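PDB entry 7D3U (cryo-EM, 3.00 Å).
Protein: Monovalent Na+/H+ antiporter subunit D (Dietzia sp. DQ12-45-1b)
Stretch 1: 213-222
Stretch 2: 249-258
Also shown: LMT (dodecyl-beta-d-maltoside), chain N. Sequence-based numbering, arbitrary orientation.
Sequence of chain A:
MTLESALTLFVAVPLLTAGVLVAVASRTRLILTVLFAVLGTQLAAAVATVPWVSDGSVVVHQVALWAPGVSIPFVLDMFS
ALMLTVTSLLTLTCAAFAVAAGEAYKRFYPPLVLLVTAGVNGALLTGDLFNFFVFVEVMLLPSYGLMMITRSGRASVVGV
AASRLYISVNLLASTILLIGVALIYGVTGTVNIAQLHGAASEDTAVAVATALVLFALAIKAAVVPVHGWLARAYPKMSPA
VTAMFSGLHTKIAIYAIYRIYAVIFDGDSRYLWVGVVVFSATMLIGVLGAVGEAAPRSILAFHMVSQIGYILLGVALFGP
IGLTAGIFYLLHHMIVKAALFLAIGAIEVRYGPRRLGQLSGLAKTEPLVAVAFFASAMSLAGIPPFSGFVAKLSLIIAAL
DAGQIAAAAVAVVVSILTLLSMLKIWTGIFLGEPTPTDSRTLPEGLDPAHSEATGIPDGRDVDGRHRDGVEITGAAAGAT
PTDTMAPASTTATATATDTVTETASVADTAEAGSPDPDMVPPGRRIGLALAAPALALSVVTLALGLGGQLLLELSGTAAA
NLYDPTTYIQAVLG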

ATOM      1  N   VAL A 213      -4.396   1.916  17.216  1.00 64.44           N
ATOM      2  CA  VAL A 213      -5.082   2.343  15.996  1.00 64.44           C
ATOM      3  C   VAL A 213      -4.096   2.983  15.023  1.00 64.44           C
ATOM      4  O   VAL A 213      -4.099   2.684  13.821  1.00 64.44           O
ATOM      5  CB  VAL A 213      -6.238   3.299  16.339  1.00 64.44           C
ATOM      6  CG1 VAL A 213      -6.842   3.872  15.074  1.00 64.44           C
ATOM      7  CG2 VAL A 213      -7.293   2.576  17.147  1.00 64.44           C
ATOM      8  N   LEU A 214      -3.242   3.876  15.526  1.00 65.93           N
ATOM      9  CA  LEU A 214      -2.247   4.518  14.677  1.00 65.93           C
ATOM     10  C   LEU A 214      -1.250   3.513  14.123  1.00 65.93           C
ATOM     11  O   LEU A 214      -0.763   3.680  13.004  1.00 65.93           O
ATOM     12  CB  LEU A 214      -1.517   5.611  15.457  1.00 65.93           C
ATOM     13  CG  LEU A 214      -2.340   6.847  15.813  1.00 65.93           C
ATOM     14  CD1 LEU A 214      -1.496   7.840  16.580  1.00 65.93           C
ATOM     15  CD2 LEU A 214      -2.897   7.477  14.556  1.00 65.93           C
ATOM     16  N   PHE A 215      -0.954   2.452  14.870  1.00 67.41           N
ATOM     17  CA  PHE A 215      -0.025   1.441  14.382  1.00 67.41           C
ATOM     18  C   PHE A 215      -0.666   0.591  13.296  1.00 67.41           C
ATOM     19  O   PHE A 215      -0.004   0.216  12.323  1.00 67.41           O
ATOM     20  CB  PHE A 215       0.457   0.578  15.545  1.00 67.41           C
ATOM     21  CG  PHE A 215       1.101  -0.707  15.125  1.00 67.41           C
ATOM     22  CD1 PHE A 215       2.199  -0.706  14.286  1.00 67.41           C
ATOM     23  CD2 PHE A 215       0.616  -1.915  15.584  1.00 67.41           C
ATOM     24  CE1 PHE A 215       2.791  -1.888  13.901  1.00 67.41           C
ATOM     25  CE2 PHE A 215       1.207  -3.100  15.206  1.00 67.41           C
ATOM     26  CZ  PHE A 215       2.298  -3.085  14.367  1.00 67.41           C
ATOM     27  N   ALA A 216      -1.956   0.284  13.436  1.00 64.80           N
ATOM     28  CA  ALA A 216      -2.661  -0.385  12.348  1.00 64.80           C
ATOM     29  C   ALA A 216      -2.691   0.480  11.097  1.00 64.80           C
ATOM     30  O   ALA A 216      -2.448  -0.013   9.987  1.00 64.80           O
ATOM     31  CB  ALA A 216      -4.080  -0.743  12.779  1.00 64.80           C
ATOM     32  N   LEU A 217      -2.968   1.774  11.255  1.00 64.69           N
ATOM     33  CA  LEU A 217      -2.953   2.670  10.106  1.00 64.69           C
ATOM     34  C   LEU A 217      -1.551   2.837   9.532  1.00 64.69           C
ATOM     35  O   LEU A 217      -1.405   3.087   8.332  1.00 64.69           O
ATOM     36  CB  LEU A 217      -3.537   4.026  10.492  1.00 64.69           C
ATOM     37  CG  LEU A 217      -5.002   3.967  10.918  1.00 64.69           C
ATOM     38  CD1 LEU A 217      -5.399   5.223  11.667  1.00 64.69           C
ATOM     39  CD2 LEU A 217      -5.891   3.751   9.709  1.00 64.69           C
ATOM     40  N   ALA A 218      -0.517   2.692  10.359  1.00 65.57           N
ATOM     41  CA  ALA A 218       0.850   2.739   9.857  1.00 65.57           C
ATOM     42  C   ALA A 218       1.198   1.484   9.071  1.00 65.57           C
ATOM     43  O   ALA A 218       1.902   1.566   8.058  1.00 65.57           O
ATOM     44  CB  ALA A 218       1.828   2.931  11.013  1.00 65.57           C
ATOM     45  N   ILE A 219       0.737   0.319   9.529  1.00 63.89           N
ATOM     46  CA  ILE A 219       0.857  -0.893   8.724  1.00 63.89           C
ATOM     47  C   ILE A 219       0.187  -0.684   7.376  1.00 63.89           C
ATOM     48  O   ILE A 219       0.750  -1.003   6.322  1.00 63.89           O
ATOM     49  CB  ILE A 219       0.251  -2.101   9.456  1.00 63.89           C
ATOM     50  CG1 ILE A 219       0.958  -2.359  10.780  1.00 63.89           C
ATOM     51  CG2 ILE A 219       0.335  -3.338   8.585  1.00 63.89           C
ATOM     52  CD1 ILE A 219       0.298  -3.446  11.589  1.00 63.89           C
ATOM     53  N   LYS A 220      -1.029  -0.136   7.391  1.00 64.93           N
ATOM     54  CA  LYS A 220      -1.721   0.150   6.139  1.00 64.93           C
ATOM     55  C   LYS A 220      -0.985   1.192   5.308  1.00 64.93           C
ATOM     56  O   LYS A 220      -1.145   1.228   4.083  1.00 64.93           O
ATOM     57  CB  LYS A 220      -3.146   0.616   6.418  1.00 64.93           C
ATOM     58  CG  LYS A 220      -4.009  -0.443   7.053  1.00 64.93           C
ATOM     59  CD  LYS A 220      -5.404   0.075   7.305  1.00 64.93           C
ATOM     60  CE  LYS A 220      -6.248  -0.978   7.985  1.00 64.93           C
ATOM     61  NZ  LYS A 220      -6.420  -2.173   7.125  1.00 64.93           N
ATOM     62  N   ALA A 221      -0.184   2.041   5.945  1.00 66.35           N
ATOM     63  CA  ALA A 221       0.561   3.079   5.251  1.00 66.35           C
ATOM     64  C   ALA A 221       1.994   2.677   4.933  1.00 66.35           C
ATOM     65  O   ALA A 221       2.684   3.422   4.231  1.00 66.35           O
ATOM     66  CB  ALA A 221       0.570   4.365   6.081  1.00 66.35           C
ATOM     67  N   ALA A 222       2.452   1.528   5.431  1.00 67.66           N
ATOM     68  CA  ALA A 222       3.784   0.999   5.139  1.00 67.66           C
ATOM     69  C   ALA A 222       4.886   1.947   5.619  1.00 67.66           C
ATOM     70  O   ALA A 222       5.666   2.487   4.836  1.00 67.66           O
ATOM     71  CB  ALA A 222       3.935   0.687   3.648  1.00 67.66           C
ATOM     72  N   HIS A 249      -5.039   3.739  -1.014  1.00 70.80           N
ATOM     73  CA  HIS A 249      -5.038   2.979   0.235  1.00 70.80           C
ATOM     74  C   HIS A 249      -4.079   3.578   1.256  1.00 70.80           C
ATOM     75  O   HIS A 249      -4.490   3.992   2.350  1.00 70.80           O
ATOM     76  CB  HIS A 249      -4.681   1.519  -0.047  1.00 70.80           C
ATOM     77  CG  HIS A 249      -5.632   0.834  -0.977  1.00 70.80           C
ATOM     78  ND1 HIS A 249      -6.930   0.533  -0.627  1.00 70.80           N
ATOM     79  CD2 HIS A 249      -5.473   0.394  -2.246  1.00 70.80           C
ATOM     80  CE1 HIS A 249      -7.531  -0.063  -1.639  1.00 70.80           C
ATOM     81  NE2 HIS A 249      -6.669  -0.160  -2.633  1.00 70.80           N
ATOM     82  N   THR A 250      -2.789   3.616   0.919  1.00 66.98           N
ATOM     83  CA  THR A 250      -1.810   4.208   1.822  1.00 66.98           C
ATOM     84  C   THR A 250      -2.168   5.650   2.145  1.00 66.98           C
ATOM     85  O   THR A 250      -1.949   6.115   3.266  1.00 66.98           O
ATOM     86  CB  THR A 250      -0.415   4.128   1.209  1.00 66.98           C
ATOM     87  OG1 THR A 250      -0.407   4.821  -0.046  1.00 66.98           O
ATOM     88  CG2 THR A 250      -0.019   2.685   0.983  1.00 66.98           C
ATOM     89  N   LYS A 251      -2.763   6.360   1.190  1.00 66.47           N
ATOM     90  CA  LYS A 251      -3.096   7.758   1.425  1.00 66.47           C
ATOM     91  C   LYS A 251      -4.338   7.911   2.294  1.00 66.47           C
ATOM     92  O   LYS A 251      -4.433   8.875   3.061  1.00 66.47           O
ATOM     93  CB  LYS A 251      -3.274   8.481   0.093  1.00 66.47           C
ATOM     94  CG  LYS A 251      -1.968   8.990  -0.505  1.00 66.47           C
ATOM     95  CD  LYS A 251      -1.077   7.856  -0.979  1.00 66.47           C
ATOM     96  CE  LYS A 251       0.355   8.313  -1.147  1.00 66.47           C
ATOM     97  NZ  LYS A 251       1.250   7.187  -1.520  1.00 66.47           N
ATOM     98  N   ILE A 252      -5.285   6.973   2.214  1.00 65.21           N
ATOM     99  CA  ILE A 252      -6.380   6.968   3.180  1.00 65.21           C
ATOM    100  C   ILE A 252      -5.839   6.696   4.576  1.00 65.21           C
ATOM    101  O   ILE A 252      -6.288   7.293   5.561  1.00 65.21           O
ATOM    102  CB  ILE A 252      -7.460   5.946   2.779  1.00 65.21           C
ATOM    103  CG1 ILE A 252      -8.262   6.452   1.582  1.00 65.21           C
ATOM    104  CG2 ILE A 252      -8.392   5.664   3.939  1.00 65.21           C
ATOM    105  CD1 ILE A 252      -8.516   7.930   1.597  1.00 65.21           C
ATOM    106  N   ALA A 253      -4.845   5.812   4.682  1.00 62.63           N
ATOM    107  CA  ALA A 253      -4.211   5.588   5.978  1.00 62.63           C
ATOM    108  C   ALA A 253      -3.506   6.847   6.475  1.00 62.63           C
ATOM    109  O   ALA A 253      -3.525   7.145   7.676  1.00 62.63           O
ATOM    110  CB  ALA A 253      -3.229   4.422   5.888  1.00 62.63           C
ATOM    111  N   ILE A 254      -2.879   7.598   5.568  1.00 63.85           N
ATOM    112  CA  ILE A 254      -2.223   8.848   5.954  1.00 63.85           C
ATOM    113  C   ILE A 254      -3.248   9.846   6.475  1.00 63.85           C
ATOM    114  O   ILE A 254      -3.047  10.489   7.513  1.00 63.85           O
ATOM    115  CB  ILE A 254      -1.434   9.439   4.773  1.00 63.85           C
ATOM    116  CG1 ILE A 254      -0.361   8.472   4.288  1.00 63.85           C
ATOM    117  CG2 ILE A 254      -0.807  10.757   5.170  1.00 63.85           C
ATOM    118  CD1 ILE A 254       0.484   7.910   5.377  1.00 63.85           C
ATOM    119  N   TYR A 255      -4.346  10.017   5.734  1.00 65.32           N
ATOM    120  CA  TYR A 255      -5.404  10.919   6.178  1.00 65.32           C
ATOM    121  C   TYR A 255      -5.945  10.498   7.534  1.00 65.32           C
ATOM    122  O   TYR A 255      -6.244  11.344   8.385  1.00 65.32           O
ATOM    123  CB  TYR A 255      -6.526  10.966   5.143  1.00 65.32           C
ATOM    124  CG  TYR A 255      -7.824  11.533   5.672  1.00 65.32           C
ATOM    125  CD1 TYR A 255      -8.052  12.900   5.681  1.00 65.32           C
ATOM    126  CD2 TYR A 255      -8.824  10.702   6.153  1.00 65.32           C
ATOM    127  CE1 TYR A 255      -9.232  13.424   6.159  1.00 65.32           C
ATOM    128  CE2 TYR A 255     -10.008  11.216   6.636  1.00 65.32           C
ATOM    129  CZ  TYR A 255     -10.207  12.579   6.636  1.00 65.32           C
ATOM    130  OH  TYR A 255     -11.387  13.099   7.114  1.00 65.32           O
ATOM    131  N   ALA A 256      -6.079   9.190   7.756  1.00 63.97           N
ATOM    132  CA  ALA A 256      -6.577   8.712   9.038  1.00 63.97           C
ATOM    133  C   ALA A 256      -5.603   9.020  10.162  1.00 63.97           C
ATOM    134  O   ALA A 256      -6.018   9.433  11.248  1.00 63.97           O
ATOM    135  CB  ALA A 256      -6.844   7.214   8.969  1.00 63.97           C
ATOM    136  N   ILE A 257      -4.305   8.815   9.928  1.00 63.89           N
ATOM    137  CA  ILE A 257      -3.316   9.142  10.951  1.00 63.89           C
ATOM    138  C   ILE A 257      -3.368  10.627  11.273  1.00 63.89           C
ATOM    139  O   ILE A 257      -3.341  11.028  12.444  1.00 63.89           O
ATOM    140  CB  ILE A 257      -1.908   8.714  10.501  1.00 63.89           C
ATOM    141  CG1 ILE A 257      -1.792   7.192  10.494  1.00 63.89           C
ATOM    142  CG2 ILE A 257      -0.857   9.311  11.415  1.00 63.89           C
ATOM    143  CD1 ILE A 257      -0.387   6.690  10.279  1.00 63.89           C
ATOM    144  N   TYR A 258      -3.465  11.464  10.238  1.00 66.00           N
ATOM    145  CA  TYR A 258      -3.562  12.904  10.450  1.00 66.00           C
ATOM    146  C   TYR A 258      -4.771  13.251  11.305  1.00 66.00           C
ATOM    147  O   TYR A 258      -4.647  13.936  12.326  1.00 66.00           O
ATOM    148  CB  TYR A 258      -3.637  13.627   9.108  1.00 66.00           C
ATOM    149  CG  TYR A 258      -2.300  14.067   8.570  1.00 66.00           C
ATOM    150  CD1 TYR A 258      -1.362  13.138   8.151  1.00 66.00           C
ATOM    151  CD2 TYR A 258      -1.978  15.411   8.474  1.00 66.00           C
ATOM    152  CE1 TYR A 258      -0.144  13.533   7.658  1.00 66.00           C
ATOM    153  CE2 TYR A 258      -0.761  15.815   7.981  1.00 66.00           C
ATOM    154  CZ  TYR A 258       0.152  14.872   7.575  1.00 66.00           C
ATOM    155  OH  TYR A 258       1.370  15.265   7.081  1.00 66.00           O
TER
HETATM  156  C1B LMT N 608       9.300  10.451  29.409  1.00 82.03           C
HETATM  157  C2B LMT N 608       9.403   9.889  30.837  1.00 82.03           C
HETATM  158  C3B LMT N 608       9.227  11.014  31.876  1.00 82.03           C
HETATM  159  C4B LMT N 608       7.930  11.824  31.618  1.00 82.03           C
HETATM  160  C5B LMT N 608       7.841  12.137  30.114  1.00 82.03           C
HETATM  161  C6B LMT N 608       7.474  13.602  29.907  1.00 82.03           C
HETATM  162  O1B LMT N 608       8.286   9.780  28.745  1.00 82.03           O
HETATM  163  O2B LMT N 608       8.412   8.954  30.970  1.00 82.03           O
HETATM  164  O3B LMT N 608      10.339  11.814  31.946  1.00 82.03           O
HETATM  165  O4' LMT N 608       6.824  11.102  31.998  1.00 82.03           O
HETATM  166  O5B LMT N 608       9.027  11.816  29.433  1.00 82.03           O
HETATM  167  O6B LMT N 608       7.565  13.926  28.580  1.00 82.03           O
HETATM  168  C1' LMT N 608       7.323   7.415  25.589  1.00 82.03           C
HETATM  169  C2' LMT N 608       8.471   6.844  26.433  1.00 82.03           C
HETATM  170  C3' LMT N 608       8.620   7.648  27.752  1.00 82.03           C
HETATM  171  C4' LMT N 608       8.599   9.169  27.518  1.00 82.03           C
HETATM  172  C5' LMT N 608       7.424   9.460  26.562  1.00 82.03           C
HETATM  173  C6' LMT N 608       7.211  10.922  26.283  1.00 82.03           C
HETATM  174  O1' LMT N 608       7.284   6.812  24.370  1.00 82.03           O
HETATM  175  O2' LMT N 608       8.160   5.551  26.751  1.00 82.03           O
HETATM  176  O3' LMT N 608       9.773   7.302  28.388  1.00 82.03           O
HETATM  177  O5' LMT N 608       7.590   8.778  25.356  1.00 82.03           O
HETATM  178  O6' LMT N 608       8.434  11.417  25.916  1.00 82.03           O
HETATM  179  C1  LMT N 608       6.148   6.015  24.150  1.00 82.03           C
HETATM  180  C2  LMT N 608       6.103   5.837  22.665  1.00 82.03           C
HETATM  181  C3  LMT N 608       5.333   4.665  22.161  1.00 82.03           C
HETATM  182  C4  LMT N 608       5.750   4.452  20.734  1.00 82.03           C
HETATM  183  C5  LMT N 608       5.106   3.228  20.186  1.00 82.03           C
HETATM  184  C6  LMT N 608       3.800   3.531  19.539  1.00 82.03           C
HETATM  185  C7  LMT N 608       3.845   3.122  18.099  1.00 82.03           C
HETATM  186  C8  LMT N 608       2.755   3.824  17.372  1.00 82.03           C
HETATM  187  C9  LMT N 608       2.857   3.732  15.890  1.00 82.03           C
HETATM  188  C10 LMT N 608       2.838   5.134  15.358  1.00 82.03           C
HETATM  189  C11 LMT N 608       2.569   5.148  13.890  1.00 82.03           C
HETATM  190  C12 LMT N 608       2.369   6.534  13.382  1.00 82.03           C

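How do the two backbones lie against each other? Residues 213-221 and 249-258 are both helical, and they run nearly antiparallel, with 153° between their N-to-C directions and 8.0 Å between the axes at closest approach. Across the register the CA-CA distance falls from 6.0 Å for Leu 214 and Ile 257 to 5.2 Å for Leu 217 and Ala 253 and 4.3 Å for Ala 221 and Thr 250, so the backbones draw together toward the end of stretch 1. Within each helix the amides bond to carbonyls four residues back, the bond from N of Ala 221 to O of Leu 217 being weak, and no hydrogen bond crosses between the stretches.

What fills the wider end of the contact? Leu 214 starts off sideways, but its m,t rotamer brings the end of the side chain nearer, and CD2 of Leu 214 lies 4.2 Å from CG2 of Ile 257. Leu 217 points toward the partner helix: its CB sits 3.6 Å from CG1 of Ile 257, while its CD1 reaches CB of Ala 256 at 3.7 Å. The CB of Ala 253 points toward stretch 1 and lies 3.3 Å from the carbonyl O of Leu 217, so a methyl group rests almost directly against backbone. Ile 257 extends its CD1 to 4.4 Å from CB of Ala 218, which itself points away from stretch 2 and lies 3.7 Å from C11 of the detergent LMT. The side-chain contacts here are apolar, held by close packing and the exclusion of water.

What meets where the backbones are closer? Methyl groups of Ala 221, Ala 253 and Thr 250 take part, along with backbone carbonyls and the start of the Lys 220 side chain. CB of Lys 220 is 3.8 Å from CB of Ala 253; the chain then leads away and finds its amine a hydrogen bond elsewhere in the structure. The carbonyl O of Lys 220 packs 3.6 Å from CG2 of Thr 250, a contact with the methyl rather than the hydroxyl; OG1 of Thr 250 instead accepts a hydrogen bond from NZ of Lys 251 at 3.2 Å.

How does the contact finish? CB of Ala 221 lies 3.8 Å from CB of Ala 253 and 3.6 Å from CD1 of Ile 254, whose side chain begins away from stretch 1 but ends nearer to it. Ala 222 then leaves helical geometry with positive phi in a Schellman motif.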